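Local coordinates for protection of telomeres protein 1 (Schizosaccharomyces pombe, PDB 5USB) that binds single-stranded telomeric DNA to protect the 3' overhang and regulates telomerase and telomere length, this chain being its second, OB-fold DNA-binding piece, at residues 7-10 with 11-15; 39-42 with 43-46. The protein carries 1 engineered substitution. All coordinates share one frame; numbering follows the deposited sequence.

Contact 1 (7-10 with 11-15)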
ATOM      1  N   SER A   7       8.571   6.634  -1.439  1.00 14.59           N
ATOM      2  CA  SER A   7       9.258   7.369  -2.489  1.00 12.39           C
ATOM      3  C   SER A   7      10.541   6.690  -2.946  1.00 18.29           C
ATOM      4  O   SER A   7      11.045   7.016  -4.034  1.00 18.68           O
ATOM      5  CB  SER A   7       9.590   8.757  -1.980  1.00 16.05           C
ATOM      6  OG  SER A   7      10.475   8.641  -0.884  1.00 17.51           O
ATOM      7  N   GLN A   8      11.067   5.766  -2.151  1.00 15.44           N
ATOM      8  CA  GLN A   8      12.332   5.093  -2.429  1.00 19.05           C
ATOM      9  C   GLN A   8      12.152   3.741  -3.101  1.00 21.57           C
ATOM     10  O   GLN A   8      13.147   3.153  -3.554  1.00 20.71           O
ATOM     11  CB  GLN A   8      13.119   4.912  -1.129  1.00 19.01           C
ATOM     12  CG  GLN A   8      13.445   6.220  -0.435  1.00 17.60           C
ATOM     13  CD  GLN A   8      14.014   6.030   0.962  1.00 25.49           C
ATOM     14  OE1 GLN A   8      13.608   5.136   1.738  1.00 23.49           O
ATOM     15  NE2 GLN A   8      14.979   6.892   1.302  1.00 34.09           N
ATOM     16  N   ILE A   9      10.930   3.212  -3.175  1.00 17.84           N
ATOM     17  CA  ILE A   9      10.802   1.885  -3.746  1.00 17.16           C
ATOM     18  C   ILE A   9      10.843   1.964  -5.265  1.00 19.10           C
ATOM     19  O   ILE A   9      10.487   2.955  -5.900  1.00 18.44           O
ATOM     20  CB  ILE A   9       9.545   1.159  -3.235  1.00 19.37           C
ATOM     21  CG1 ILE A   9       8.269   1.811  -3.694  1.00 20.85           C
ATOM     22  CG2 ILE A   9       9.583   1.055  -1.727  1.00 18.87           C
ATOM     23  CD1 ILE A   9       7.081   0.936  -3.430  1.00 22.59           C
ATOM     24  N   THR A  10      11.342   0.909  -5.859  1.00 19.65           N
ATOM     25  CA  THR A  10      11.494   0.823  -7.302  1.00 20.45           C
ATOM     26  C   THR A  10      10.876  -0.473  -7.767  1.00 20.65           C
ATOM     27  O   THR A  10      10.553  -1.350  -6.962  1.00 20.45           O
ATOM     28  CB  THR A  10      12.978   0.871  -7.701  1.00 28.11           C
ATOM     29  OG1 THR A  10      13.647  -0.221  -7.069  1.00 29.74           O
ATOM     30  CG2 THR A  10      13.619   2.198  -7.269  1.00 33.27           C
ATOM     31  N   PRO A  11      10.705  -0.636  -9.061  1.00 20.35           N
ATOM     32  CA  PRO A  11      10.048  -1.841  -9.565  1.00 23.35           C
ATOM     33  C   PRO A  11      10.933  -3.060  -9.407  1.00 20.63           C
ATOM     34  O   PRO A  11      12.158  -2.971  -9.439  1.00 21.42           O
ATOM     35  CB  PRO A  11       9.815  -1.514 -11.040  1.00 24.16           C
ATOM     36  CG  PRO A  11       9.941  -0.037 -11.112  1.00 23.05           C
ATOM     37  CD  PRO A  11      10.957   0.329 -10.139  1.00 26.06           C
ATOM     38  N   HIS A  12      10.286  -4.212  -9.218  1.00 19.63           N
ATOM     39  CA  HIS A  12      10.950  -5.512  -9.260  1.00 20.68           C
ATOM     40  C   HIS A  12      11.984  -5.653  -8.147  1.00 22.24           C
ATOM     41  O   HIS A  12      13.116  -6.106  -8.344  1.00 21.06           O
ATOM     42  CB  HIS A  12      11.540  -5.726 -10.642  1.00 16.82           C
ATOM     43  CG  HIS A  12      10.533  -5.544 -11.731  1.00 15.50           C
ATOM     44  ND1 HIS A  12      10.678  -4.621 -12.737  1.00 19.41           N
ATOM     45  CD2 HIS A  12       9.343  -6.151 -11.949  1.00 15.43           C
ATOM     46  CE1 HIS A  12       9.630  -4.681 -13.539  1.00 17.09           C
ATOM     47  NE2 HIS A  12       8.808  -5.608 -13.085  1.00 21.62           N
ATOM     48  N   GLN A  13      11.569  -5.280  -6.950  1.00 19.96           N
ATOM     49  CA  GLN A  13      12.379  -5.495  -5.772  1.00 21.41           C
ATOM     50  C   GLN A  13      11.479  -5.997  -4.659  1.00 24.72           C
ATOM     51  O   GLN A  13      10.247  -5.917  -4.735  1.00 24.64           O
ATOM     52  CB  GLN A  13      13.102  -4.230  -5.340  1.00 25.19           C
ATOM     53  CG  GLN A  13      12.192  -3.212  -4.697  1.00 23.48           C
ATOM     54  CD  GLN A  13      12.926  -1.987  -4.204  1.00 33.63           C
ATOM     55  OE1 GLN A  13      12.300  -1.020  -3.769  1.00 31.64           O
ATOM     56  NE2 GLN A  13      14.258  -2.009  -4.278  1.00 38.32           N
ATOM     57  N   ARG A  14      12.119  -6.569  -3.655  1.00 20.23           N
ATOM     58  CA  ARG A  14      11.471  -6.857  -2.394  1.00 21.74           C
ATOM     59  C   ARG A  14      11.645  -5.635  -1.491  1.00 18.58           C
ATOM     60  O   ARG A  14      12.739  -5.083  -1.401  1.00 20.83           O
ATOM     61  CB  ARG A  14      12.102  -8.115  -1.776  1.00 29.79           C
ATOM     62  CG  ARG A  14      11.988  -8.243  -0.267  1.00 32.40           C
ATOM     63  CD  ARG A  14      12.623  -9.533   0.252  1.00 40.36           C
ATOM     64  NE  ARG A  14      14.083  -9.462   0.341  1.00 36.08           N
ATOM     65  CZ  ARG A  14      14.742  -8.927   1.364  1.00 43.60           C
ATOM     66  NH1 ARG A  14      14.079  -8.404   2.391  1.00 51.66           N
ATOM     67  NH2 ARG A  14      16.069  -8.916   1.373  1.00 53.73           N
ATOM     68  N   CYS A  15      10.574  -5.205  -0.824  1.00 18.38           N
ATOM     69  CA  CYS A  15      10.717  -4.060   0.049  1.00 17.82           C
ATOM     70  C   CYS A  15       9.797  -4.212   1.245  1.00 15.41           C
ATOM     71  O   CYS A  15       8.938  -5.100   1.295  1.00 18.37           O
ATOM     72  CB  CYS A  15      10.442  -2.766  -0.703  1.00 20.85           C
ATOM     73  SG  CYS A  15       8.766  -2.699  -1.357  1.00 22.44           S
TER
HETATM   74  O   HOH W   1      14.650   1.017  -3.885  1.00 38.30           O
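Gln13 folds its amide back under the backbone of Ile9 and Thr10, where the N-terminal loop of this OB fold turns into strand 14-26. The one direct hydrogen bond between 7-10 and 11-15 runs from Thr10 N to Gln13 OE1 at 3.0 Å. The bond is fairly straight, 163° at the hydrogen, yet the donor stands well above the plane of the amide and misses the lone pairs. Gln13 chi1 of 74° tucks CG over its own backbone, and the chain then runs extended to the amide, which it carries back to the loop.

Packing is close on the Ile9 side. Gln13 OE1 lies 3.3 Å from Ile9 CA, with the two side chains crossing at about a right angle, and deeper in, Ile9 CG2 rests 3.9 Å from Cys15 SG. Both Ile9 and Cys15 are buried, and Ile9 also meets Leu102 of strand 102-106.

The other side, with Gln8 and Thr10, is exposed. There a water takes over: it donates to Gln8 O at 2.6 Å and accepts from Gln13 NE2 at 3.1 Å, tying the far half of the amide to the loop. With an alanine in place of Gln13, Thr10 N would probably be left without this acceptor and the water without its amide donor. Thr10 O and Gln13 N both hydrogen-bond to Thr94 OG1, from strand 92-96. Thr10 OG1 comes within 3.4 Å of Gln13 NE2, but at an angle too poor for a hydrogen bond.

Contact 2 (39-42 with 43-46). With nucleotides of chain B.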
ATOM      1  N   THR A  39       4.629  10.259   0.806  1.00 15.29           N
ATOM      2  CA  THR A  39       5.819  10.560   0.020  1.00 15.35           C
ATOM      3  C   THR A  39       5.524  10.189  -1.430  1.00 17.72           C
ATOM      4  O   THR A  39       4.804   9.237  -1.712  1.00 16.65           O
ATOM      5  CB  THR A  39       7.117   9.854   0.529  1.00 16.42           C
ATOM      6  OG1 THR A  39       7.064   8.448   0.252  1.00 17.40           O
ATOM      7  CG2 THR A  39       7.331  10.084   2.046  1.00 21.21           C
ATOM      8  N   GLU A  40       6.059  10.971  -2.351  1.00 15.59           N
ATOM      9  CA  GLU A  40       5.736  10.879  -3.777  1.00 12.14           C
ATOM     10  C   GLU A  40       6.667   9.930  -4.501  1.00 14.13           C
ATOM     11  O   GLU A  40       7.860   9.894  -4.214  1.00 16.41           O
ATOM     12  CB  GLU A  40       5.843  12.272  -4.374  1.00 18.26           C
ATOM     13  CG  GLU A  40       5.372  12.448  -5.747  1.00 19.52           C
ATOM     14  CD  GLU A  40       5.449  13.906  -6.143  1.00 27.18           C
ATOM     15  OE1 GLU A  40       5.986  14.705  -5.339  1.00 31.87           O
ATOM     16  OE2 GLU A  40       4.937  14.242  -7.211  1.00 22.19           O
ATOM     17  N   ASN A  41       6.108   9.136  -5.418  1.00 14.76           N
ATOM     18  CA  ASN A  41       6.887   8.241  -6.260  1.00 14.75           C
ATOM     19  C   ASN A  41       6.505   8.441  -7.710  1.00 14.67           C
ATOM     20  O   ASN A  41       5.333   8.339  -8.057  1.00 13.89           O
ATOM     21  CB  ASN A  41       6.658   6.790  -5.859  1.00 14.99           C
ATOM     22  CG  ASN A  41       7.623   5.838  -6.512  1.00 16.80           C
ATOM     23  OD1 ASN A  41       7.743   5.782  -7.729  1.00 17.43           O
ATOM     24  ND2 ASN A  41       8.295   5.056  -5.701  1.00 16.83           N
ATOM     25  N   GLU A  42       7.502   8.691  -8.568  1.00 17.94           N
ATOM     26  CA  GLU A  42       7.205   9.052  -9.940  1.00 17.27           C
ATOM     27  C   GLU A  42       6.518   7.952 -10.740  1.00 16.59           C
ATOM     28  O   GLU A  42       5.993   8.259 -11.815  1.00 17.18           O
ATOM     29  CB  GLU A  42       8.495   9.494 -10.654  1.00 25.35           C
ATOM     30  CG  GLU A  42       9.512   8.404 -10.857  1.00 26.82           C
ATOM     31  CD  GLU A  42      10.712   8.874 -11.682  1.00 42.49           C
ATOM     32  OE1 GLU A  42      10.963  10.099 -11.718  1.00 50.63           O
ATOM     33  OE2 GLU A  42      11.388   8.023 -12.302  1.00 49.87           O
ATOM     34  N   LEU A  43       6.478   6.690 -10.254  1.00 16.96           N
ATOM     35  CA  LEU A  43       5.797   5.609 -10.946  1.00 16.91           C
ATOM     36  C   LEU A  43       4.436   5.260 -10.339  1.00 14.83           C
ATOM     37  O   LEU A  43       3.752   4.377 -10.853  1.00 15.99           O
ATOM     38  CB  LEU A  43       6.666   4.354 -10.976  1.00 18.15           C
ATOM     39  CG  LEU A  43       8.032   4.519 -11.633  1.00 21.66           C
ATOM     40  CD1 LEU A  43       8.789   3.250 -11.489  1.00 25.52           C
ATOM     41  CD2 LEU A  43       7.834   4.849 -13.085  1.00 23.89           C
ATOM     42  N   PHE A  44       3.999   5.973  -9.301  1.00 12.79           N
ATOM     43  CA  PHE A  44       2.643   5.786  -8.813  1.00 14.31           C
ATOM     44  C   PHE A  44       1.641   6.454  -9.764  1.00 17.02           C
ATOM     45  O   PHE A  44       1.966   7.386 -10.510  1.00 15.90           O
ATOM     46  CB  PHE A  44       2.498   6.373  -7.395  1.00 14.44           C
ATOM     47  CG  PHE A  44       3.277   5.669  -6.306  1.00 11.69           C
ATOM     48  CD1 PHE A  44       3.939   4.472  -6.513  1.00 15.78           C
ATOM     49  CD2 PHE A  44       3.329   6.217  -5.037  1.00 12.75           C
ATOM     50  CE1 PHE A  44       4.609   3.837  -5.474  1.00 11.14           C
ATOM     51  CE2 PHE A  44       3.994   5.570  -4.002  1.00 13.04           C
ATOM     52  CZ  PHE A  44       4.671   4.387  -4.240  1.00 12.11           C
ATOM     53  N   PHE A  45       0.403   5.998  -9.721  1.00 12.86           N
ATOM     54  CA  PHE A  45      -0.619   6.588 -10.568  1.00 11.77           C
ATOM     55  C   PHE A  45      -0.971   7.989 -10.074  1.00 12.17           C
ATOM     56  O   PHE A  45      -1.132   8.210  -8.866  1.00 13.48           O
ATOM     57  CB  PHE A  45      -1.864   5.709 -10.552  1.00 14.36           C
ATOM     58  CG  PHE A  45      -2.958   6.191 -11.488  1.00 12.25           C
ATOM     59  CD1 PHE A  45      -2.917   5.862 -12.827  1.00 15.38           C
ATOM     60  CD2 PHE A  45      -3.980   7.008 -11.046  1.00 13.26           C
ATOM     61  CE1 PHE A  45      -3.883   6.334 -13.698  1.00 16.49           C
ATOM     62  CE2 PHE A  45      -4.941   7.452 -11.897  1.00 14.11           C
ATOM     63  CZ  PHE A  45      -4.892   7.137 -13.231  1.00 17.22           C
ATOM     64  N   PRO A  46      -1.130   8.970 -10.973  1.00 13.25           N
ATOM     65  CA  PRO A  46      -1.534  10.294 -10.504  1.00 12.28           C
ATOM     66  C   PRO A  46      -3.024  10.386 -10.245  1.00 14.51           C
ATOM     67  O   PRO A  46      -3.835  10.436 -11.184  1.00 14.54           O
ATOM     68  CB  PRO A  46      -1.093  11.219 -11.650  1.00 12.53           C
ATOM     69  CG  PRO A  46      -1.126  10.349 -12.864  1.00 14.77           C
ATOM     70  CD  PRO A  46      -0.804   8.962 -12.406  1.00 13.50           C
TER
ATOM     71  P    DA B   5      -9.275   3.886 -14.245  1.00 29.82           P
ATOM     72  OP1  DA B   5     -10.659   3.762 -14.647  1.00 26.20           O
ATOM     73  OP2  DA B   5      -8.309   4.593 -15.043  1.00 37.51           O
ATOM     74  O5'  DA B   5      -9.268   4.556 -12.811  1.00 24.26           O
ATOM     75  C5'  DA B   5     -10.156   4.097 -11.812  1.00 21.27           C
ATOM     76  C4'  DA B   5      -9.687   4.616 -10.479  1.00 18.09           C
ATOM     77  O4'  DA B   5      -8.465   3.943 -10.123  1.00 19.08           O
ATOM     78  C3'  DA B   5      -9.355   6.104 -10.472  1.00 21.61           C
ATOM     79  O3'  DA B   5      -9.692   6.687  -9.212  1.00 23.43           O
ATOM     80  C2'  DA B   5      -7.864   6.117 -10.751  1.00 18.34           C
ATOM     81  C1'  DA B   5      -7.383   4.848 -10.077  1.00 19.02           C
ATOM     82  N9   DA B   5      -6.255   4.194 -10.723  1.00 19.68           N
ATOM     83  C8   DA B   5      -6.115   3.910 -12.054  1.00 18.38           C
ATOM     84  N7   DA B   5      -5.017   3.265 -12.343  1.00 20.74           N
ATOM     85  C5   DA B   5      -4.419   3.060 -11.110  1.00 17.84           C
ATOM     86  C6   DA B   5      -3.232   2.424 -10.734  1.00 20.33           C
ATOM     87  N6   DA B   5      -2.402   1.840 -11.595  1.00 22.13           N
ATOM     88  N1   DA B   5      -2.914   2.416  -9.423  1.00 18.55           N
ATOM     89  C2   DA B   5      -3.741   3.009  -8.563  1.00 19.45           C
ATOM     90  N3   DA B   5      -4.888   3.630  -8.793  1.00 17.03           N
ATOM     91  C4   DA B   5      -5.176   3.620 -10.103  1.00 19.87           C
TER
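Asn41 accepts two hydrogen bonds at the corner between 39-42 and 43-46. The backbone bond, Phe44 N to Asn41 O at 3.0 Å, closes a type I beta turn over Glu42 and Leu43. The side chain adds a second: Leu43 N reaches Asn41 OD1, also at 3.0 Å, nearly straight at 170° and in the carbonyl plane on a lone pair, which makes an Asx turn nested in the beta turn. With OD1 engaged here, the other end of the amide, ND2, bonds to Leu6 O and Ile9 O, so both polar atoms of this buried group have partners.

This turn belongs to the loop joining strands 31-36 and 65-69 of the OB fold, and it leads directly to bound nucleic acid.

Contacts with the Phe44 ring form the second group. Asn41 CB stands squarely over the centre of the Phe44 ring, 3.3 Å from its centroid, a CH-pi contact only 4° off the ring normal. With CG anti to the backbone N (chi1 -169°), the amide swings along the ring and OD1 comes to Leu43 N; the amide lies stacked against the ring, the planes 21° apart.

One face of the Phe45 ring lies against the base of DA5 of chain B, its plane nearly parallel to the base, with C8 of DA5 3.5 Å above the ring plane. Pro46 CD packs against the opposite face of the Phe45 ring, and Tyr101 meets it edge-to-face.

In the fold
Contact 1 comes first in the chain and runs into the start of strand 14-26; the rest of that strand and strand 31-36 separate it from contact 2, which lies in the loop from strand 31-36 to strand 65-69. In space their centres are only 12 Å apart and they touch, through the amide of Asn41 and where Pro11 CG packs 3.5 Å from Leu43 CD1. Leu102 of strand 102-106 is met from both. Both belong to one OB-fold domain, and their roles differ: contact 2 carries Phe45 onto the bound nucleotide, whereas contact 1 stays about 10 Å from the nucleic acid at its nearest atom.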